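Local coordinates for fatty acid-binding protein TM_1468 (Thermotoga maritima, PDB 1VPV), which binds long-chain fatty acids such as palmitate and may take part in lipid transport or fatty acid metabolism, at residues A[13-22]-A[94-103]; A[28-36]-A[138-146]. All coordinates share one frame; numbering follows the deposited sequence.

Contact 1 of 2, residues A[13-22]-A[94-103]; sequences MKVKILVDST and DYDVVLVLTL
Selenomethionine Met13 rests its SE on Val97 CG2, at the outer end of the parallel strands 15-20 and 97-102. Lys14 is held by backbone and side chain: its N donates to Asp96 OD2 (2.7 Å) on the anti lone pair, its O accepts from Asp96 N, and NZ meets Asp94 OD2 in a salt bridge, from above the carboxylate plane. Val15 lays CG1 against Leu99 CB. Lys16 bends at chi2 (83°), which brings CD over one face of the Tyr95 ring, 3.9 Å from its centroid, while NZ goes on to Asp34, with Tyr95 OH probably hydrogen-bonded to the same carboxylate. A phenylalanine in place of Tyr95 would probably leave Asp34 without its hydroxyl partner. Lys16 N donates to Val97 O, and Lys16 O accepts from Leu99 N (2.8 Å) in an almost straight bond. Ile17 CG1 and Leu99 CD2 share a face with Val15; Leu18, facing the other way, repeats the exchange with Leu99 O and Leu101 N. Past these bonds, Asp20 OD2 receives Leu103 N (3.0 Å) on its syn lone pair, and Leu103 lies against the bound palmitic acid. Backbone bonds and apolar side chains hold the middle, charges the Lys14 end.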
loop_
_atom_site.group_PDB
_atom_site.type_symbol
_atom_site.label_atom_id
_atom_site.label_comp_id
_atom_site.label_asym_id
_atom_site.label_seq_id
_atom_site.Cartn_x
_atom_site.Cartn_y
_atom_site.Cartn_z
HETATM N N MSE A 13 -23.459 -14.954 5.345
HETATM C CA MSE A 13 -22.935 -13.552 5.319
HETATM C C MSE A 13 -21.821 -13.376 4.270
HETATM O O MSE A 13 -20.807 -14.066 4.293
HETATM C CB MSE A 13 -22.429 -13.089 6.693
HETATM C CG MSE A 13 -21.857 -11.643 6.661
HETATM SE SE MSE A 13 -20.932 -10.964 8.312
HETATM C CE MSE A 13 -19.808 -12.619 8.874
ATOM N N LYS A 14 -22.035 -12.437 3.360
ATOM C CA LYS A 14 -21.154 -12.230 2.220
ATOM C C LYS A 14 -20.546 -10.844 2.326
ATOM O O LYS A 14 -21.265 -9.833 2.387
ATOM C CB LYS A 14 -21.943 -12.366 0.913
ATOM C CG LYS A 14 -22.378 -13.821 0.566
ATOM C CD LYS A 14 -23.019 -13.905 -0.830
ATOM C CE LYS A 14 -24.320 -13.156 -0.853
ATOM N NZ LYS A 14 -25.241 -13.578 -1.947
ATOM N N VAL A 15 -19.220 -10.799 2.340
ATOM C CA VAL A 15 -18.485 -9.554 2.582
ATOM C C VAL A 15 -17.612 -9.105 1.414
ATOM O O VAL A 15 -16.745 -9.841 0.970
ATOM C CB VAL A 15 -17.577 -9.704 3.826
ATOM C CG1 VAL A 15 -16.958 -8.367 4.197
ATOM C CG2 VAL A 15 -18.365 -10.235 4.996
ATOM N N LYS A 16 -17.832 -7.887 0.928
ATOM C CA LYS A 16 -16.924 -7.255 -0.041
ATOM C C LYS A 16 -15.784 -6.590 0.697
ATOM O O LYS A 16 -16.004 -5.972 1.743
ATOM C CB LYS A 16 -17.631 -6.157 -0.825
ATOM C CG LYS A 16 -16.810 -5.636 -1.998
ATOM C CD LYS A 16 -16.989 -6.560 -3.214
ATOM C CE LYS A 16 -15.837 -6.451 -4.167
ATOM N NZ LYS A 16 -16.063 -7.386 -5.285
ATOM N N ILE A 17 -14.579 -6.686 0.145
ATOM C CA ILE A 17 -13.452 -5.959 0.692
ATOM C C ILE A 17 -13.059 -4.909 -0.346
ATOM O O ILE A 17 -12.884 -5.210 -1.518
ATOM C CB ILE A 17 -12.270 -6.882 1.002
ATOM C CG1 ILE A 17 -12.633 -7.824 2.140
ATOM C CG2 ILE A 17 -11.018 -6.070 1.361
ATOM C CD1 ILE A 17 -11.622 -8.972 2.376
ATOM N N LEU A 18 -12.943 -3.669 0.096
ATOM C CA LEU A 18 -12.507 -2.594 -0.771
ATOM C C LEU A 18 -11.209 -1.998 -0.226
ATOM O O LEU A 18 -11.117 -1.680 0.962
ATOM C CB LEU A 18 -13.589 -1.522 -0.820
ATOM C CG LEU A 18 -13.284 -0.310 -1.683
ATOM C CD1 LEU A 18 -13.289 -0.681 -3.137
ATOM C CD2 LEU A 18 -14.338 0.751 -1.385
ATOM N N VAL A 19 -10.195 -1.872 -1.069
ATOM C CA VAL A 19 -9.028 -1.018 -0.712
ATOM C C VAL A 19 -9.027 0.141 -1.710
ATOM O O VAL A 19 -9.736 0.115 -2.709
ATOM C CB VAL A 19 -7.682 -1.774 -0.747
ATOM C CG1 VAL A 19 -7.710 -3.007 0.208
ATOM C CG2 VAL A 19 -7.329 -2.218 -2.182
ATOM N N ASP A 20 -8.247 1.166 -1.420
ATOM C CA ASP A 20 -8.053 2.259 -2.333
ATOM C C ASP A 20 -6.842 1.989 -3.224
ATOM O O ASP A 20 -6.066 1.068 -2.953
ATOM C CB ASP A 20 -7.943 3.564 -1.564
ATOM C CG ASP A 20 -6.683 3.653 -0.728
ATOM O OD1 ASP A 20 -5.558 3.710 -1.313
ATOM O OD2 ASP A 20 -6.842 3.703 0.515
ATOM N N SER A 21 -6.701 2.768 -4.306
ATOM C CA SER A 21 -5.664 2.494 -5.305
ATOM C C SER A 21 -4.231 2.594 -4.750
ATOM O O SER A 21 -3.307 1.995 -5.295
ATOM C CB SER A 21 -5.799 3.438 -6.482
ATOM O OG SER A 21 -5.671 4.762 -6.036
ATOM N N THR A 22 -4.065 3.345 -3.666
ATOM C CA THR A 22 -2.776 3.436 -2.982
ATOM C C THR A 22 -2.362 2.153 -2.240
ATOM O O THR A 22 -1.277 2.102 -1.733
ATOM C CB THR A 22 -2.738 4.597 -1.950
ATOM O OG1 THR A 22 -3.451 4.234 -0.778
ATOM C CG2 THR A 22 -3.357 5.823 -2.524
ATOM N N ASP A 94 -25.897 -7.852 -3.788
ATOM C CA ASP A 94 -26.312 -8.763 -2.681
ATOM C C ASP A 94 -25.212 -9.050 -1.638
ATOM O O ASP A 94 -25.266 -10.023 -0.914
ATOM C CB ASP A 94 -26.944 -10.085 -3.227
ATOM C CG ASP A 94 -27.800 -10.819 -2.198
ATOM O OD1 ASP A 94 -28.593 -10.169 -1.491
ATOM O OD2 ASP A 94 -27.712 -12.066 -2.110
ATOM N N TYR A 95 -24.211 -8.202 -1.550
ATOM C CA TYR A 95 -23.326 -8.264 -0.383
ATOM C C TYR A 95 -24.099 -7.829 0.873
ATOM O O TYR A 95 -25.051 -7.072 0.787
ATOM C CB TYR A 95 -22.083 -7.452 -0.618
ATOM C CG TYR A 95 -21.109 -8.109 -1.584
ATOM C CD1 TYR A 95 -20.206 -9.097 -1.134
ATOM C CD2 TYR A 95 -21.076 -7.756 -2.933
ATOM C CE1 TYR A 95 -19.288 -9.703 -2.002
ATOM C CE2 TYR A 95 -20.149 -8.358 -3.821
ATOM C CZ TYR A 95 -19.267 -9.321 -3.344
ATOM O OH TYR A 95 -18.370 -9.903 -4.189
ATOM N N ASP A 96 -23.744 -8.402 2.018
ATOM C CA ASP A 96 -24.380 -8.025 3.292
ATOM C C ASP A 96 -23.565 -6.978 4.019
ATOM O O ASP A 96 -24.130 -6.213 4.757
ATOM C CB ASP A 96 -24.589 -9.218 4.217
ATOM C CG ASP A 96 -25.236 -10.397 3.524
ATOM O OD1 ASP A 96 -26.430 -10.331 3.160
ATOM O OD2 ASP A 96 -24.520 -11.403 3.355
ATOM N N VAL A 97 -22.257 -6.935 3.780
ATOM C CA VAL A 97 -21.328 -6.065 4.518
ATOM C C VAL A 97 -20.184 -5.623 3.574
ATOM O O VAL A 97 -19.729 -6.401 2.727
ATOM C CB VAL A 97 -20.694 -6.799 5.740
ATOM C CG1 VAL A 97 -19.662 -5.917 6.446
ATOM C CG2 VAL A 97 -21.733 -7.244 6.743
ATOM N N VAL A 98 -19.751 -4.365 3.699
ATOM C CA VAL A 98 -18.532 -3.903 3.028
ATOM C C VAL A 98 -17.472 -3.607 4.082
ATOM O O VAL A 98 -17.739 -2.914 5.065
ATOM C CB VAL A 98 -18.739 -2.628 2.237
ATOM C CG1 VAL A 98 -17.467 -2.298 1.490
ATOM C CG2 VAL A 98 -19.896 -2.764 1.271
ATOM N N LEU A 99 -16.287 -4.151 3.879
ATOM C CA LEU A 99 -15.159 -3.865 4.739
ATOM C C LEU A 99 -14.146 -3.058 3.957
ATOM O O LEU A 99 -13.581 -3.567 3.002
ATOM C CB LEU A 99 -14.509 -5.167 5.204
ATOM C CG LEU A 99 -13.198 -4.999 5.996
ATOM C CD1 LEU A 99 -13.456 -4.285 7.317
ATOM C CD2 LEU A 99 -12.542 -6.349 6.244
ATOM N N VAL A 100 -13.895 -1.821 4.375
ATOM C CA VAL A 100 -12.960 -0.897 3.694
ATOM C C VAL A 100 -11.656 -0.723 4.490
ATOM O O VAL A 100 -11.670 -0.404 5.672
ATOM C CB VAL A 100 -13.603 0.525 3.524
ATOM C CG1 VAL A 100 -12.691 1.462 2.744
ATOM C CG2 VAL A 100 -14.966 0.429 2.885
ATOM N N LEU A 101 -10.542 -0.918 3.819
ATOM C CA LEU A 101 -9.211 -0.672 4.383
ATOM C C LEU A 101 -8.580 0.436 3.582
ATOM O O LEU A 101 -8.351 0.289 2.372
ATOM C CB LEU A 101 -8.319 -1.932 4.273
ATOM C CG LEU A 101 -8.545 -2.931 5.397
ATOM C CD1 LEU A 101 -9.808 -3.658 5.151
ATOM C CD2 LEU A 101 -7.409 -3.912 5.530
ATOM N N THR A 102 -8.334 1.562 4.231
ATOM C CA THR A 102 -7.724 2.704 3.556
ATOM C C THR A 102 -6.333 2.940 4.029
ATOM O O THR A 102 -5.964 2.577 5.151
ATOM C CB THR A 102 -8.461 4.008 3.811
ATOM O OG1 THR A 102 -8.241 4.436 5.169
ATOM C CG2 THR A 102 -9.952 3.855 3.499
ATOM N N LEU A 103 -5.578 3.630 3.192
ATOM C CA LEU A 103 -4.294 4.167 3.635
ATOM C C LEU A 103 -4.449 5.100 4.863
ATOM O O LEU A 103 -5.526 5.627 5.155
ATOM C CB LEU A 103 -3.548 4.855 2.472
ATOM C CG LEU A 103 -3.943 6.263 2.077
ATOM C CD1 LEU A 103 -2.791 6.911 1.370
ATOM C CD2 LEU A 103 -5.210 6.330 1.234
#

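Contact 2 of 2, residues A[28-36]-A[138-146]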
loop_
_atom_site.group_PDB
_atom_site.type_symbol
_atom_site.label_atom_id
_atom_site.label_comp_id
_atom_site.label_asym_id
_atom_site.label_seq_id
_atom_site.Cartn_x
_atom_site.Cartn_y
_atom_site.Cartn_z
ATOM N N SER A 28 -3.794 -10.311 -9.186
ATOM C CA SER A 28 -4.491 -11.596 -9.106
ATOM C C SER A 28 -5.326 -11.730 -7.848
ATOM O O SER A 28 -6.257 -12.525 -7.801
ATOM C CB SER A 28 -3.503 -12.762 -9.201
ATOM O OG SER A 28 -2.408 -12.587 -8.320
ATOM N N TRP A 29 -5.005 -10.961 -6.819
ATOM C CA TRP A 29 -5.709 -11.057 -5.559
ATOM C C TRP A 29 -7.066 -10.445 -5.644
ATOM O O TRP A 29 -7.894 -10.670 -4.759
ATOM C CB TRP A 29 -4.964 -10.342 -4.469
ATOM C CG TRP A 29 -3.717 -11.024 -4.033
ATOM C CD1 TRP A 29 -3.012 -11.973 -4.703
ATOM C CD2 TRP A 29 -3.014 -10.767 -2.829
ATOM N NE1 TRP A 29 -1.916 -12.343 -3.983
ATOM C CE2 TRP A 29 -1.888 -11.617 -2.821
ATOM C CE3 TRP A 29 -3.238 -9.903 -1.738
ATOM C CZ2 TRP A 29 -0.980 -11.638 -1.775
ATOM C CZ3 TRP A 29 -2.351 -9.913 -0.693
ATOM C CH2 TRP A 29 -1.215 -10.778 -0.715
HETATM N N MSE A 30 -7.321 -9.659 -6.677
HETATM C CA MSE A 30 -8.613 -8.967 -6.738
HETATM C C MSE A 30 -9.750 -9.968 -6.864
HETATM O O MSE A 30 -10.698 -9.944 -6.072
HETATM C CB MSE A 30 -8.635 -7.968 -7.874
HETATM C CG MSE A 30 -7.674 -6.854 -7.627
HETATM SE SE MSE A 30 -7.916 -5.319 -8.808
HETATM C CE MSE A 30 -7.220 -6.138 -10.427
ATOM N N GLU A 31 -9.606 -10.886 -7.816
ATOM C CA GLU A 31 -10.571 -11.948 -8.022
ATOM C C GLU A 31 -10.418 -13.053 -6.946
ATOM O O GLU A 31 -11.388 -13.584 -6.441
ATOM C CB GLU A 31 -10.419 -12.518 -9.439
ATOM C CG GLU A 31 -11.724 -12.549 -10.228
ATOM N N LYS A 32 -9.186 -13.373 -6.594
ATOM C CA LYS A 32 -8.892 -14.501 -5.746
ATOM C C LYS A 32 -9.405 -14.288 -4.296
ATOM O O LYS A 32 -9.915 -15.227 -3.686
ATOM C CB LYS A 32 -7.380 -14.739 -5.786
ATOM C CG LYS A 32 -6.832 -15.851 -4.908
ATOM C CD LYS A 32 -5.380 -16.162 -5.330
ATOM C CE LYS A 32 -4.501 -16.650 -4.174
ATOM N NZ LYS A 32 -5.055 -17.841 -3.484
ATOM N N TYR A 33 -9.261 -13.071 -3.758
ATOM C CA TYR A 33 -9.769 -12.737 -2.426
ATOM C C TYR A 33 -10.975 -11.780 -2.462
ATOM O O TYR A 33 -11.374 -11.238 -1.405
ATOM C CB TYR A 33 -8.647 -12.147 -1.542
ATOM C CG TYR A 33 -7.523 -13.119 -1.330
ATOM C CD1 TYR A 33 -7.731 -14.312 -0.628
ATOM C CD2 TYR A 33 -6.269 -12.886 -1.857
ATOM C CE1 TYR A 33 -6.688 -15.225 -0.440
ATOM C CE2 TYR A 33 -5.238 -13.795 -1.687
ATOM C CZ TYR A 33 -5.448 -14.953 -0.974
ATOM O OH TYR A 33 -4.407 -15.837 -0.804
ATOM N N ASP A 34 -11.568 -11.605 -3.648
ATOM C CA ASP A 34 -12.726 -10.697 -3.839
ATOM C C ASP A 34 -12.469 -9.293 -3.194
ATOM O O ASP A 34 -13.191 -8.814 -2.300
ATOM C CB ASP A 34 -14.024 -11.355 -3.345
ATOM C CG ASP A 34 -15.283 -10.579 -3.786
ATOM O OD1 ASP A 34 -15.150 -9.739 -4.703
ATOM O OD2 ASP A 34 -16.394 -10.806 -3.241
ATOM N N ILE A 35 -11.377 -8.680 -3.641
ATOM C CA ILE A 35 -10.983 -7.374 -3.203
ATOM C C ILE A 35 -11.077 -6.437 -4.430
ATOM O O ILE A 35 -10.543 -6.736 -5.486
ATOM C CB ILE A 35 -9.548 -7.378 -2.673
ATOM C CG1 ILE A 35 -9.419 -8.245 -1.420
ATOM C CG2 ILE A 35 -9.059 -5.952 -2.398
ATOM C CD1 ILE A 35 -7.987 -8.537 -1.047
ATOM N N ASP A 36 -11.752 -5.305 -4.248
ATOM C CA ASP A 36 -11.897 -4.284 -5.252
ATOM C C ASP A 36 -10.994 -3.125 -4.876
ATOM O O ASP A 36 -10.650 -2.949 -3.698
ATOM C CB ASP A 36 -13.349 -3.817 -5.244
ATOM C CG ASP A 36 -13.777 -3.118 -6.536
ATOM O OD1 ASP A 36 -12.959 -2.968 -7.476
ATOM O OD2 ASP A 36 -14.963 -2.709 -6.580
ATOM N N PRO A 138 -2.701 -4.558 1.431
ATOM C CA PRO A 138 -3.354 -5.819 1.075
ATOM C C PRO A 138 -3.091 -6.975 2.035
ATOM O O PRO A 138 -3.828 -7.968 2.021
ATOM C CB PRO A 138 -2.754 -6.160 -0.296
ATOM C CG PRO A 138 -2.108 -4.896 -0.770
ATOM C CD PRO A 138 -1.724 -4.135 0.427
ATOM N N LEU A 139 -2.028 -6.879 2.823
ATOM C CA LEU A 139 -1.672 -7.957 3.748
ATOM C C LEU A 139 -2.816 -8.157 4.736
ATOM O O LEU A 139 -3.376 -9.239 4.788
ATOM C CB LEU A 139 -0.301 -7.719 4.443
ATOM C CG LEU A 139 0.918 -7.710 3.516
ATOM C CD1 LEU A 139 2.152 -7.214 4.193
ATOM C CD2 LEU A 139 1.156 -9.078 2.925
ATOM N N PRO A 140 -3.215 -7.105 5.467
ATOM C CA PRO A 140 -4.436 -7.233 6.302
ATOM C C PRO A 140 -5.748 -7.551 5.564
ATOM O O PRO A 140 -6.667 -8.090 6.179
ATOM C CB PRO A 140 -4.524 -5.885 7.025
ATOM C CG PRO A 140 -3.631 -4.964 6.293
ATOM C CD PRO A 140 -2.570 -5.799 5.642
ATOM N N ALA A 141 -5.838 -7.246 4.276
ATOM C CA ALA A 141 -7.024 -7.613 3.488
ATOM C C ALA A 141 -7.104 -9.088 3.218
ATOM O O ALA A 141 -8.188 -9.684 3.310
ATOM C CB ALA A 141 -7.049 -6.878 2.177
ATOM N N ARG A 142 -5.985 -9.670 2.802
ATOM C CA ARG A 142 -5.892 -11.117 2.642
ATOM C C ARG A 142 -6.285 -11.817 3.926
ATOM O O ARG A 142 -7.083 -12.759 3.906
ATOM C CB ARG A 142 -4.505 -11.555 2.262
ATOM C CG ARG A 142 -4.358 -13.082 2.181
ATOM C CD ARG A 142 -3.128 -13.505 1.422
ATOM N NE ARG A 142 -1.930 -12.949 2.057
ATOM C CZ ARG A 142 -0.690 -13.120 1.601
ATOM N NH1 ARG A 142 -0.454 -13.862 0.529
ATOM N NH2 ARG A 142 0.330 -12.561 2.240
ATOM N N VAL A 143 -5.720 -11.351 5.027
ATOM C CA VAL A 143 -5.937 -11.984 6.324
ATOM C C VAL A 143 -7.397 -11.892 6.699
ATOM O O VAL A 143 -7.948 -12.841 7.183
ATOM C CB VAL A 143 -5.062 -11.335 7.435
ATOM C CG1 VAL A 143 -5.475 -11.824 8.783
ATOM C CG2 VAL A 143 -3.559 -11.652 7.196
ATOM N N ALA A 144 -8.023 -10.742 6.465
ATOM C CA ALA A 144 -9.442 -10.607 6.709
ATOM C C ALA A 144 -10.230 -11.604 5.891
ATOM O O ALA A 144 -11.238 -12.159 6.364
ATOM C CB ALA A 144 -9.905 -9.222 6.381
ATOM N N ARG A 145 -9.795 -11.843 4.660
ATOM C CA ARG A 145 -10.551 -12.774 3.805
ATOM C C ARG A 145 -10.443 -14.182 4.356
ATOM O O ARG A 145 -11.443 -14.899 4.489
ATOM C CB ARG A 145 -10.041 -12.751 2.354
ATOM C CG ARG A 145 -10.775 -13.729 1.434
ATOM C CD ARG A 145 -12.331 -13.509 1.458
ATOM N NE ARG A 145 -12.703 -12.308 0.698
ATOM C CZ ARG A 145 -13.861 -11.659 0.797
ATOM N NH1 ARG A 145 -14.803 -12.048 1.629
ATOM N NH2 ARG A 145 -14.072 -10.591 0.056
ATOM N N GLU A 146 -9.218 -14.569 4.692
ATOM C CA GLU A 146 -8.956 -15.934 5.113
ATOM C C GLU A 146 -9.774 -16.221 6.352
ATOM O O GLU A 146 -10.446 -17.244 6.418
ATOM C CB GLU A 146 -7.474 -16.177 5.357
ATOM C CG GLU A 146 -6.666 -16.049 4.076
ATOM C CD GLU A 146 -5.163 -15.895 4.334
ATOM O OE1 GLU A 146 -4.757 -15.151 5.256
ATOM O OE2 GLU A 146 -4.384 -16.527 3.599
HETATM O O HOH W 1 -4.965 -17.598 1.098
#
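Tyr33 and Arg145 run alongside each other, pointing opposite ways, ring and guanidinium nearly coplanar, with Arg145 CG at the ring's edge, 3.7 Å from Tyr33 CD1. The arginine bends twice (chi2 55°, chi3 75°), curling its head back to the backbone just beyond the helix 29-32. There NE donates to Tyr33 O at 2.7 Å, and NH2 reaches Asp34 O at 3.1 Å. Both oxygens lie in the guanidinium plane, although each N-H arrives from above its carbonyl plane, and the two bonds together fix the rotation of the head. A weak second bond from NH2 also falls on Tyr33 O. This is how the turn between a short helix and strand 35-43 is tied to the helix 138-149, which packs on the same sheet of the DegV fold; NH2 adds a bond to Val15 O in the neighbouring strand 15-20. One turn earlier in the helix, Trp29 sets its CH2 over the centre of the Arg142 guanidinium, 3.3 Å from CZ, with the planes 38° apart, while CZ3 packs on Pro138 CB at 3.8 Å. Arg142 NH1 has its salt bridge with Asp270, and the aliphatic part of the same side chain serves the tyrosine: CG lies over one face of the Tyr33 ring, 4.1 Å from the centroid, opposite Lys32 CG on the other. At the ring's far end Tyr33 OH shares a water with Glu146 OE2, whose carboxylate also pairs with Arg243. Ile35 CD1 touches Ala141 CB at 3.7 Å.

Contacts 1 and 2 have centres 10 Å apart, on the same side of the chain's centre, and their segments alternate in sequence: 13-22, 28-36, 94-103, 138-146. Both reach one mixed sheet, in which strand 15-20 lies between strands 35-43 and 97-102, so contact 1 supplies a strand pair and contact 2 sets a helix beside the neighbouring strand. Asp34 of contact 2 joins the two through Lys16 and Tyr95 of contact 1. Ile17 CD1 also packs on Ala141 O. Strand pairing and helix packing are thus coupled within one framework, whose contact 1 end borders the palmitate site.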